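Uncharacterized protein (Treponema denticola ATCC 35404, PDB 6R9N) senses iron(II) and oxygen for bacterial chemotaxis by stabilising a peroxy adduct at a di-iron centre. Local coordinates at residues Thr75-Pro83 with His148-Tyr156; Val210-Ile221 with Asp231-Ser242. All blocks are in the same frame, centred on the assembly; numbering follows the deposited sequence.

Contact 1 of 2, residues Thr75-Pro83 with His148-Tyr156; sequences TIFFSHQDP and HSPGQFGLY. With FE (Fe (III) ion), chain D; O (oxygen atom), chain F; PER (peroxide ion), chain E.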
loop_
_atom_site.group_PDB
_atom_site.type_symbol
_atom_site.label_atom_id
_atom_site.label_comp_id
_atom_site.label_asym_id
_atom_site.label_seq_id
_atom_site.Cartn_x
_atom_site.Cartn_y
_atom_site.Cartn_z
ATOM N N THR A 75 9.763 -16.316 12.604
ATOM C CA THR A 75 9.659 -14.934 12.166
ATOM C C THR A 75 9.065 -14.878 10.765
ATOM O O THR A 75 9.390 -15.700 9.913
ATOM C CB THR A 75 11.040 -14.262 12.191
ATOM O OG1 THR A 75 11.473 -14.126 13.550
ATOM C CG2 THR A 75 11.000 -12.877 11.556
ATOM N N ILE A 76 8.191 -13.909 10.540
ATOM C CA ILE A 76 7.633 -13.624 9.226
ATOM C C ILE A 76 7.855 -12.141 8.962
ATOM O O ILE A 76 7.464 -11.298 9.776
ATOM C CB ILE A 76 6.140 -13.978 9.157
ATOM C CG1 ILE A 76 5.950 -15.484 9.306
ATOM C CG2 ILE A 76 5.527 -13.482 7.864
ATOM C CD1 ILE A 76 4.519 -15.872 9.621
ATOM N N PHE A 77 8.496 -11.825 7.845
ATOM C CA PHE A 77 8.882 -10.463 7.514
ATOM C C PHE A 77 7.987 -9.959 6.395
ATOM O O PHE A 77 7.835 -10.636 5.375
ATOM C CB PHE A 77 10.345 -10.414 7.098
ATOM C CG PHE A 77 10.802 -9.068 6.605
ATOM C CD1 PHE A 77 11.326 -8.132 7.494
ATOM C CD2 PHE A 77 10.740 -8.749 5.251
ATOM C CE1 PHE A 77 11.772 -6.912 7.049
ATOM C CE2 PHE A 77 11.180 -7.526 4.793
ATOM C CZ PHE A 77 11.692 -6.601 5.688
ATOM N N PHE A 78 7.385 -8.790 6.596
ATOM C CA PHE A 78 6.564 -8.116 5.593
ATOM C C PHE A 78 7.304 -6.852 5.173
ATOM O O PHE A 78 7.471 -5.932 5.989
ATOM C CB PHE A 78 5.190 -7.724 6.152
ATOM C CG PHE A 78 4.241 -8.863 6.358
ATOM C CD1 PHE A 78 4.566 -10.149 6.009
ATOM C CD2 PHE A 78 2.992 -8.630 6.889
ATOM C CE1 PHE A 78 3.670 -11.186 6.200
ATOM C CE2 PHE A 78 2.089 -9.665 7.080
ATOM C CZ PHE A 78 2.437 -10.946 6.736
ATOM N N SER A 79 7.709 -6.781 3.900
ATOM C CA SER A 79 8.409 -5.582 3.443
ATOM C C SER A 79 7.519 -4.344 3.579
ATOM O O SER A 79 8.007 -3.259 3.921
ATOM C CB SER A 79 8.893 -5.755 1.998
ATOM O OG SER A 79 7.812 -5.929 1.097
ATOM N N HIS A 80 6.218 -4.482 3.336
ATOM C CA HIS A 80 5.279 -3.354 3.491
ATOM C C HIS A 80 3.852 -3.911 3.513
ATOM O O HIS A 80 3.652 -5.111 3.731
ATOM C CB HIS A 80 5.499 -2.293 2.395
ATOM C CG HIS A 80 5.298 -2.799 0.997
ATOM N ND1 HIS A 80 6.033 -3.839 0.461
ATOM C CD2 HIS A 80 4.453 -2.391 0.016
ATOM C CE1 HIS A 80 5.650 -4.046 -0.791
ATOM N NE2 HIS A 80 4.689 -3.187 -1.080
ATOM N N GLN A 81 2.868 -3.048 3.254
ATOM C CA GLN A 81 1.463 -3.321 3.558
ATOM C C GLN A 81 0.675 -3.922 2.402
ATOM O O GLN A 81 -0.478 -4.320 2.608
ATOM C CB GLN A 81 0.764 -2.023 4.008
ATOM C CG GLN A 81 0.233 -1.133 2.845
ATOM C CD GLN A 81 1.325 -0.290 2.190
ATOM O OE1 GLN A 81 2.528 -0.508 2.427
ATOM N NE2 GLN A 81 0.912 0.682 1.351
ATOM N N ASP A 82 1.257 -4.015 1.207
ATOM C CA ASP A 82 0.482 -4.330 0.014
ATOM C C ASP A 82 -0.130 -5.732 0.066
ATOM O O ASP A 82 0.414 -6.640 0.698
ATOM C CB ASP A 82 1.361 -4.218 -1.227
ATOM C CG ASP A 82 1.525 -2.811 -1.673
ATOM O OD1 ASP A 82 0.988 -1.907 -0.989
ATOM O OD2 ASP A 82 2.178 -2.605 -2.707
ATOM N N PRO A 83 -1.258 -5.936 -0.625
ATOM C CA PRO A 83 -1.879 -7.274 -0.651
ATOM C C PRO A 83 -1.006 -8.363 -1.263
ATOM O O PRO A 83 -1.062 -9.513 -0.807
ATOM C CB PRO A 83 -3.155 -7.042 -1.480
ATOM C CG PRO A 83 -3.469 -5.586 -1.246
ATOM C CD PRO A 83 -2.135 -4.907 -1.207
ATOM N N HIS A 148 7.871 1.738 -3.040
ATOM C CA HIS A 148 6.963 2.892 -3.082
ATOM C C HIS A 148 6.340 3.259 -1.738
ATOM O O HIS A 148 5.960 4.415 -1.511
ATOM C CB HIS A 148 5.814 2.595 -4.044
ATOM C CG HIS A 148 5.062 1.342 -3.702
ATOM N ND1 HIS A 148 3.934 1.334 -2.908
ATOM C CD2 HIS A 148 5.301 0.050 -4.022
ATOM C CE1 HIS A 148 3.495 0.098 -2.780
ATOM N NE2 HIS A 148 4.313 -0.704 -3.441
ATOM N N SER A 149 6.217 2.283 -0.849
ATOM C CA SER A 149 5.374 2.517 0.327
ATOM C C SER A 149 6.104 3.395 1.345
ATOM O O SER A 149 7.325 3.259 1.515
ATOM C CB SER A 149 4.998 1.177 0.983
ATOM O OG SER A 149 4.540 1.347 2.315
ATOM N N PRO A 150 5.375 4.275 2.052
ATOM C CA PRO A 150 6.031 5.160 3.031
ATOM C C PRO A 150 6.671 4.415 4.191
ATOM O O PRO A 150 7.551 4.982 4.853
ATOM C CB PRO A 150 4.896 6.072 3.526
ATOM C CG PRO A 150 3.630 5.335 3.214
ATOM C CD PRO A 150 3.916 4.501 1.981
ATOM N N GLY A 151 6.220 3.195 4.490
ATOM C CA GLY A 151 6.872 2.325 5.458
ATOM C C GLY A 151 7.218 0.982 4.834
ATOM O O GLY A 151 6.394 0.062 4.829
ATOM N N GLN A 152 8.421 0.865 4.275
ATOM C CA GLN A 152 8.888 -0.355 3.629
ATOM C C GLN A 152 10.300 -0.655 4.100
ATOM O O GLN A 152 11.115 0.266 4.222
ATOM C CB GLN A 152 8.891 -0.242 2.082
ATOM C CG GLN A 152 9.499 -1.490 1.378
ATOM C CD GLN A 152 9.541 -1.424 -0.171
ATOM O OE1 GLN A 152 9.062 -2.338 -0.860
ATOM N NE2 GLN A 152 10.160 -0.383 -0.711
ATOM N N PHE A 153 10.597 -1.944 4.326
ATOM C CA PHE A 153 11.955 -2.384 4.612
ATOM C C PHE A 153 12.358 -3.531 3.698
ATOM O O PHE A 153 11.536 -4.362 3.296
ATOM C CB PHE A 153 12.126 -2.826 6.090
ATOM C CG PHE A 153 11.965 -1.712 7.060
ATOM C CD1 PHE A 153 13.062 -0.953 7.450
ATOM C CD2 PHE A 153 10.711 -1.385 7.560
ATOM C CE1 PHE A 153 12.916 0.095 8.338
ATOM C CE2 PHE A 153 10.559 -0.325 8.442
ATOM C CZ PHE A 153 11.658 0.416 8.823
ATOM N N GLY A 154 13.635 -3.568 3.377
ATOM C CA GLY A 154 14.257 -4.779 2.894
ATOM C C GLY A 154 14.864 -5.546 4.048
ATOM O O GLY A 154 14.887 -5.068 5.178
ATOM N N LEU A 155 15.331 -6.764 3.764
ATOM C CA LEU A 155 15.997 -7.577 4.778
ATOM C C LEU A 155 17.324 -8.036 4.204
ATOM O O LEU A 155 17.353 -8.706 3.164
ATOM C CB LEU A 155 15.118 -8.774 5.206
ATOM C CG LEU A 155 15.441 -9.486 6.529
ATOM C CD1 LEU A 155 16.664 -10.376 6.377
ATOM C CD2 LEU A 155 15.664 -8.439 7.676
ATOM N N TYR A 156 18.410 -7.640 4.854
ATOM C CA TYR A 156 19.756 -8.019 4.448
ATOM C C TYR A 156 20.203 -9.184 5.319
ATOM O O TYR A 156 20.284 -9.052 6.545
ATOM C CB TYR A 156 20.732 -6.856 4.584
ATOM C CG TYR A 156 22.100 -7.187 4.058
ATOM C CD1 TYR A 156 22.254 -7.710 2.779
ATOM C CD2 TYR A 156 23.240 -6.977 4.822
ATOM C CE1 TYR A 156 23.505 -8.015 2.276
ATOM C CE2 TYR A 156 24.500 -7.285 4.318
ATOM C CZ TYR A 156 24.617 -7.805 3.045
ATOM O OH TYR A 156 25.849 -8.117 2.528
HETATM FE FE FE D . 4.065 -2.882 -3.368
HETATM O O O F . 3.910 -4.957 -3.222
HETATM O O1 PER E . 4.132 -4.251 -6.144
HETATM O O2 PER E . 3.568 -2.971 -5.612
#
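H80 and H148 converge on one iron(III) ion from the two segments, with ring planes 87° apart and their NE2 atoms as the inner corners. H80 NE2 lies 2.4 Å from the iron, and H148 NE2 lies 2.2 Å from it. D82 completes the protein ligands that the segments supply, its OD2 2.0 Å from the iron; coming from the direction opposite to H148, it meets that ring at the edge, with carboxylate and ring planes only 25° apart. D167, the bound oxygen atom and peroxide O2 fill the remaining positions.

A second shell of bonds holds H80 and D82. H80 CG sits between the backbone N and the carbonyl carbon (chi1 60°), which folds the ring back so that ND1 donates to S79 OG at 2.8 Å, nearly in the ring plane; S79 OG is in turn bonded to D50. Q152 runs extended alongside H80, its OE1 taken by the backbone N of D167 and its NE2 by the backbone of M147. Q81 bends at chi2, and its OE1 accepts from S149 OG at 2.7 Å with the hydroxyl tilted off the carbonyl plane. Q81 NE2 reaches D82 OD1 of the second subunit, and the reciprocal bond holds OD1 of this D82.

Away from the iron, F153 N donates to S79 O at 2.9 Å, joining the backbones. F77 points its ring from its own strand onto 153-155: L155 CB stands over one face, 4.1 Å from the ring centroid, while F153 O meets the edge, 3.3 Å from F77 CZ. Joining loops at the ends of both sheets, with H80 and D82 on 75-83 and D84 of an H-x-D-x-D motif just beyond, is characteristic of the di-iron site of the metallo-beta-lactamase fold, as in flavodiiron proteins.

Contact 2 of 2, residues Val210-Ile221 with Asp231-Ser242; sequences VEYVRRLNPLMI and DEQVNNFLNWLS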
loop_
_atom_site.group_PDB
_atom_site.type_symbol
_atom_site.label_atom_id
_atom_site.label_comp_id
_atom_site.label_asym_id
_atom_site.label_seq_id
_atom_site.Cartn_x
_atom_site.Cartn_y
_atom_site.Cartn_z
ATOM N N VAL A 210 20.322 3.805 -2.835
ATOM C CA VAL A 210 21.480 3.186 -3.490
ATOM C C VAL A 210 22.752 3.390 -2.668
ATOM O O VAL A 210 23.532 2.447 -2.448
ATOM C CB VAL A 210 21.643 3.722 -4.921
ATOM C CG1 VAL A 210 23.021 3.368 -5.423
ATOM C CG2 VAL A 210 20.552 3.140 -5.831
ATOM N N GLU A 211 22.992 4.632 -2.227
ATOM C CA GLU A 211 24.186 4.931 -1.434
ATOM C C GLU A 211 24.210 4.124 -0.142
ATOM O O GLU A 211 25.274 3.664 0.299
ATOM C CB GLU A 211 24.247 6.430 -1.117
ATOM N N TYR A 212 23.053 3.993 0.508
ATOM C CA TYR A 212 22.945 3.177 1.712
ATOM C C TYR A 212 23.248 1.720 1.399
ATOM O O TYR A 212 24.077 1.082 2.064
ATOM C CB TYR A 212 21.536 3.336 2.301
ATOM C CG TYR A 212 21.296 2.764 3.687
ATOM C CD1 TYR A 212 21.191 1.394 3.890
ATOM C CD2 TYR A 212 21.131 3.601 4.787
ATOM C CE1 TYR A 212 20.958 0.864 5.156
ATOM C CE2 TYR A 212 20.889 3.087 6.060
ATOM C CZ TYR A 212 20.799 1.713 6.231
ATOM O OH TYR A 212 20.558 1.180 7.476
ATOM N N VAL A 213 22.616 1.189 0.352
ATOM C CA VAL A 213 22.758 -0.227 0.052
ATOM C C VAL A 213 24.176 -0.544 -0.393
ATOM O O VAL A 213 24.732 -1.580 -0.013
ATOM C CB VAL A 213 21.718 -0.645 -1.005
ATOM C CG1 VAL A 213 22.093 -1.994 -1.660
ATOM C CG2 VAL A 213 20.340 -0.707 -0.374
ATOM N N ARG A 214 24.810 0.369 -1.137
ATOM C CA ARG A 214 26.190 0.153 -1.564
ATOM C C ARG A 214 27.114 -0.073 -0.370
ATOM O O ARG A 214 28.095 -0.816 -0.476
ATOM C CB ARG A 214 26.674 1.339 -2.409
ATOM C CG ARG A 214 26.363 1.230 -3.899
ATOM C CD ARG A 214 27.143 2.276 -4.678
ATOM N NE ARG A 214 26.667 2.530 -6.046
ATOM C CZ ARG A 214 26.356 3.746 -6.505
ATOM N NH1 ARG A 214 25.944 3.921 -7.757
ATOM N NH2 ARG A 214 26.446 4.797 -5.698
ATOM N N ARG A 215 26.811 0.544 0.772
ATOM C CA ARG A 215 27.662 0.374 1.946
ATOM C C ARG A 215 27.495 -1.008 2.555
ATOM O O ARG A 215 28.450 -1.554 3.117
ATOM C CB ARG A 215 27.355 1.442 2.988
ATOM C CG ARG A 215 27.769 2.831 2.564
ATOM C CD ARG A 215 27.542 3.825 3.696
ATOM N NE ARG A 215 28.510 3.618 4.769
ATOM C CZ ARG A 215 28.256 2.960 5.897
ATOM N NH1 ARG A 215 29.208 2.821 6.812
ATOM N NH2 ARG A 215 27.047 2.450 6.121
ATOM N N LEU A 216 26.292 -1.572 2.513
ATOM C CA LEU A 216 26.221 -3.017 2.585
ATOM C C LEU A 216 26.901 -3.543 1.333
ATOM O O LEU A 216 26.852 -2.920 0.277
ATOM C CB LEU A 216 24.772 -3.501 2.653
ATOM C CG LEU A 216 23.668 -2.781 3.428
ATOM C CD1 LEU A 216 22.340 -3.156 2.803
ATOM C CD2 LEU A 216 23.669 -3.164 4.888
ATOM N N ASN A 217 27.543 -4.654 1.423
ATOM C CA ASN A 217 28.096 -5.015 0.121
ATOM C C ASN A 217 27.388 -6.268 -0.350
ATOM O O ASN A 217 27.961 -7.355 -0.269
ATOM C CB ASN A 217 29.610 -5.226 0.172
ATOM C CG ASN A 217 30.339 -3.999 0.657
ATOM O OD1 ASN A 217 30.537 -3.813 1.866
ATOM N ND2 ASN A 217 30.720 -3.131 -0.278
ATOM N N PRO A 218 26.142 -6.159 -0.817
ATOM C CA PRO A 218 25.378 -7.366 -1.136
ATOM C C PRO A 218 25.945 -8.063 -2.357
ATOM O O PRO A 218 26.371 -7.425 -3.323
ATOM C CB PRO A 218 23.967 -6.833 -1.412
ATOM C CG PRO A 218 24.178 -5.458 -1.900
ATOM C CD PRO A 218 25.435 -4.939 -1.248
ATOM N N LEU A 219 25.946 -9.392 -2.296
ATOM C CA LEU A 219 26.260 -10.213 -3.451
ATOM C C LEU A 219 25.045 -10.503 -4.318
ATOM O O LEU A 219 25.208 -10.799 -5.505
ATOM C CB LEU A 219 26.895 -11.524 -2.986
ATOM C CG LEU A 219 28.233 -11.297 -2.270
ATOM C CD1 LEU A 219 28.729 -12.562 -1.591
ATOM C CD2 LEU A 219 29.268 -10.772 -3.265
ATOM N N MET A 220 23.837 -10.408 -3.764
ATOM C CA MET A 220 22.607 -10.594 -4.525
ATOM C C MET A 220 21.574 -9.568 -4.085
ATOM O O MET A 220 21.529 -9.171 -2.916
ATOM C CB MET A 220 21.963 -11.977 -4.327
ATOM C CG MET A 220 22.678 -13.153 -4.921
ATOM S SD MET A 220 21.683 -14.651 -4.722
ATOM C CE MET A 220 22.952 -15.858 -5.102
ATOM N N ILE A 221 20.705 -9.197 -5.022
ATOM C CA ILE A 221 19.500 -8.439 -4.725
ATOM C C ILE A 221 18.315 -9.270 -5.203
ATOM O O ILE A 221 18.160 -9.502 -6.410
ATOM C CB ILE A 221 19.523 -7.047 -5.383
ATOM C CG1 ILE A 221 20.629 -6.196 -4.745
ATOM C CG2 ILE A 221 18.155 -6.366 -5.256
ATOM C CD1 ILE A 221 20.816 -4.806 -5.349
ATOM N N ASP A 231 26.111 -10.857 -8.688
ATOM C CA ASP A 231 27.451 -10.526 -9.211
ATOM C C ASP A 231 27.398 -9.168 -9.907
ATOM O O ASP A 231 26.878 -8.206 -9.323
ATOM C CB ASP A 231 27.922 -11.679 -10.089
ATOM C CG ASP A 231 28.052 -12.975 -9.326
ATOM O OD1 ASP A 231 28.285 -12.929 -8.100
ATOM O OD2 ASP A 231 27.902 -14.041 -9.959
ATOM N N GLU A 232 27.886 -9.049 -11.142
ATOM C CA GLU A 232 27.918 -7.774 -11.841
ATOM C C GLU A 232 26.530 -7.176 -12.026
ATOM O O GLU A 232 26.411 -5.973 -12.265
ATOM C CB GLU A 232 28.596 -7.954 -13.198
ATOM C CG GLU A 232 27.743 -8.701 -14.212
ATOM C CD GLU A 232 27.782 -10.227 -14.031
ATOM O OE1 GLU A 232 28.820 -10.749 -13.553
ATOM O OE2 GLU A 232 26.773 -10.901 -14.371
ATOM N N GLN A 233 25.476 -7.984 -11.958
ATOM C CA GLN A 233 24.148 -7.420 -12.150
ATOM C C GLN A 233 23.682 -6.606 -10.945
ATOM O O GLN A 233 22.840 -5.717 -11.117
ATOM C CB GLN A 233 23.140 -8.532 -12.487
ATOM C CG GLN A 233 23.390 -9.269 -13.816
ATOM C CD GLN A 233 23.452 -8.351 -15.037
ATOM O OE1 GLN A 233 23.179 -7.162 -14.956
ATOM N NE2 GLN A 233 23.822 -8.912 -16.176
ATOM N N VAL A 234 24.215 -6.879 -9.744
ATOM C CA VAL A 234 23.982 -5.995 -8.601
ATOM C C VAL A 234 24.491 -4.596 -8.906
ATOM O O VAL A 234 23.766 -3.608 -8.758
ATOM C CB VAL A 234 24.656 -6.544 -7.331
ATOM C CG1 VAL A 234 24.573 -5.485 -6.218
ATOM C CG2 VAL A 234 24.043 -7.888 -6.899
ATOM N N ASN A 235 25.757 -4.497 -9.326
ATOM C CA ASN A 235 26.319 -3.214 -9.739
ATOM C C ASN A 235 25.505 -2.594 -10.863
ATOM O O ASN A 235 25.243 -1.386 -10.857
ATOM C CB ASN A 235 27.769 -3.386 -10.179
ATOM C CG ASN A 235 28.725 -3.358 -9.020
ATOM O OD1 ASN A 235 28.419 -2.799 -7.964
ATOM N ND2 ASN A 235 29.892 -3.982 -9.196
ATOM N N ASN A 236 25.136 -3.397 -11.855
ATOM C CA ASN A 236 24.384 -2.866 -12.982
ATOM C C ASN A 236 23.075 -2.254 -12.506
ATOM O O ASN A 236 22.747 -1.119 -12.856
ATOM C CB ASN A 236 24.116 -3.973 -13.999
ATOM C CG ASN A 236 25.309 -4.251 -14.891
ATOM O OD1 ASN A 236 26.259 -3.467 -14.947
ATOM N ND2 ASN A 236 25.254 -5.359 -15.615
ATOM N N PHE A 237 22.335 -2.981 -11.669
ATOM C CA PHE A 237 21.060 -2.466 -11.190
ATOM C C PHE A 237 21.255 -1.198 -10.364
ATOM O O PHE A 237 20.583 -0.182 -10.587
ATOM C CB PHE A 237 20.323 -3.529 -10.372
ATOM C CG PHE A 237 19.074 -3.002 -9.746
ATOM C CD1 PHE A 237 17.937 -2.804 -10.517
ATOM C CD2 PHE A 237 19.055 -2.620 -8.425
ATOM C CE1 PHE A 237 16.797 -2.286 -9.957
ATOM C CE2 PHE A 237 17.920 -2.094 -7.865
ATOM C CZ PHE A 237 16.783 -1.927 -8.634
ATOM N N LEU A 238 22.180 -1.239 -9.403
ATOM C CA LEU A 238 22.403 -0.079 -8.544
ATOM C C LEU A 238 22.809 1.148 -9.354
ATOM O O LEU A 238 22.321 2.258 -9.094
ATOM C CB LEU A 238 23.465 -0.400 -7.493
ATOM C CG LEU A 238 23.086 -1.521 -6.531
ATOM C CD1 LEU A 238 24.152 -1.747 -5.461
ATOM C CD2 LEU A 238 21.743 -1.204 -5.908
ATOM N N ASN A 239 23.688 0.974 -10.348
ATOM C CA ASN A 239 24.103 2.117 -11.163
ATOM C C ASN A 239 22.919 2.704 -11.914
ATOM O O ASN A 239 22.730 3.930 -11.937
ATOM C CB ASN A 239 25.202 1.706 -12.148
ATOM C CG ASN A 239 26.515 1.382 -11.460
ATOM O OD1 ASN A 239 26.729 1.734 -10.290
ATOM N ND2 ASN A 239 27.406 0.702 -12.181
ATOM N N TRP A 240 22.086 1.839 -12.500
ATOM C CA TRP A 240 20.917 2.305 -13.240
ATOM C C TRP A 240 19.940 3.044 -12.326
ATOM O O TRP A 240 19.429 4.116 -12.677
ATOM C CB TRP A 240 20.244 1.118 -13.922
ATOM C CG TRP A 240 18.901 1.421 -14.492
ATOM C CD1 TRP A 240 18.631 2.009 -15.694
ATOM C CD2 TRP A 240 17.632 1.129 -13.894
ATOM N NE1 TRP A 240 17.269 2.104 -15.884
ATOM C CE2 TRP A 240 16.634 1.572 -14.792
ATOM C CE3 TRP A 240 17.242 0.533 -12.689
ATOM C CZ2 TRP A 240 15.278 1.431 -14.525
ATOM C CZ3 TRP A 240 15.896 0.401 -12.421
ATOM C CH2 TRP A 240 14.927 0.850 -13.334
ATOM N N LEU A 241 19.667 2.481 -11.144
ATOM C CA LEU A 241 18.665 3.064 -10.255
ATOM C C LEU A 241 19.097 4.431 -9.733
ATOM O O LEU A 241 18.280 5.360 -9.659
ATOM C CB LEU A 241 18.391 2.114 -9.086
ATOM C CG LEU A 241 17.272 2.564 -8.141
ATOM C CD1 LEU A 241 15.958 2.793 -8.909
ATOM C CD2 LEU A 241 17.081 1.578 -6.990
ATOM N N SER A 242 20.383 4.585 -9.394
ATOM C CA SER A 242 20.829 5.811 -8.743
ATOM C C SER A 242 20.626 7.033 -9.628
ATOM O O SER A 242 20.455 8.139 -9.113
ATOM C CB SER A 242 22.298 5.692 -8.337
ATOM O OG SER A 242 23.112 5.643 -9.489
HETATM O O HOH W 1 27.008 0.400 -7.167
#
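S242 OG bonds back to the backbone of its own helix, 3.0 Å from N239 O with the hydroxyl tilted off the carbonyl plane, and both residues face R214 across the contact. R214 NH1 makes a weak bond to N239 OD1, 3.4 Å long with an angle of 151° at the hydrogen. The oxygen lies at the guanidinium edge, near its plane, although the two side chains cross at about a right angle and their flat groups are well out of coplanarity. V210 CG1 covers one face of the guanidinium. Nearer the backbone, R214 slides past L238 in the opposite direction, R214 CG lying 4.0 Å from L238 CD1.

V210 spreads its two methyls over L238, L241 and S242 of the facing helix. CG1 meets S242 CB at 3.8 Å; CG2 meets L241 CD2. The segments of helices 203-215 and 232-242 run at 157° with their axes 10.5 Å apart, a nearly antiparallel pair. Both belong to the helical covering of the second sheet in this metallo-beta-lactamase-like sandwich, and strand 220-222, paired with 229-230 through I221 and Y229, reaches the same apolar layer.

I221 makes that connection: its chain is extended at chi2 (177°), carrying CD1 to 3.8 Å from L238 CD2, with V234 CG1 and F237 CD2 also touching this methyl. V234 divides its branches, CG1 against I221 and P218, and CG2 against the backbone, 3.4 Å from L219 O. That same carbonyl receives a weak bond from D231 N, 3.3 Å from L219 O, just where the chain enters helix 232-242.

Overall arrangement
From the N terminus, the chain forms the first strands of the seven-stranded sheet, and contact 1 opens within strand 73-77. Sixty-four intervening residues, both helical and extended, pass before 148-156 returns to close it, tying the first sheet to the second. Contact 2 begins only afterwards: it closes a nine-residue loop through strand 229-230, so the two are in series and neither nests nor crosses. That short loop carries Q224 and H225, ligands of the second iron. The contact centres are about 19 Å apart, yet Y156 packs on L216 and P218, and strands 153-157 and 220-222 share one sheet, on either side of strand 162-164.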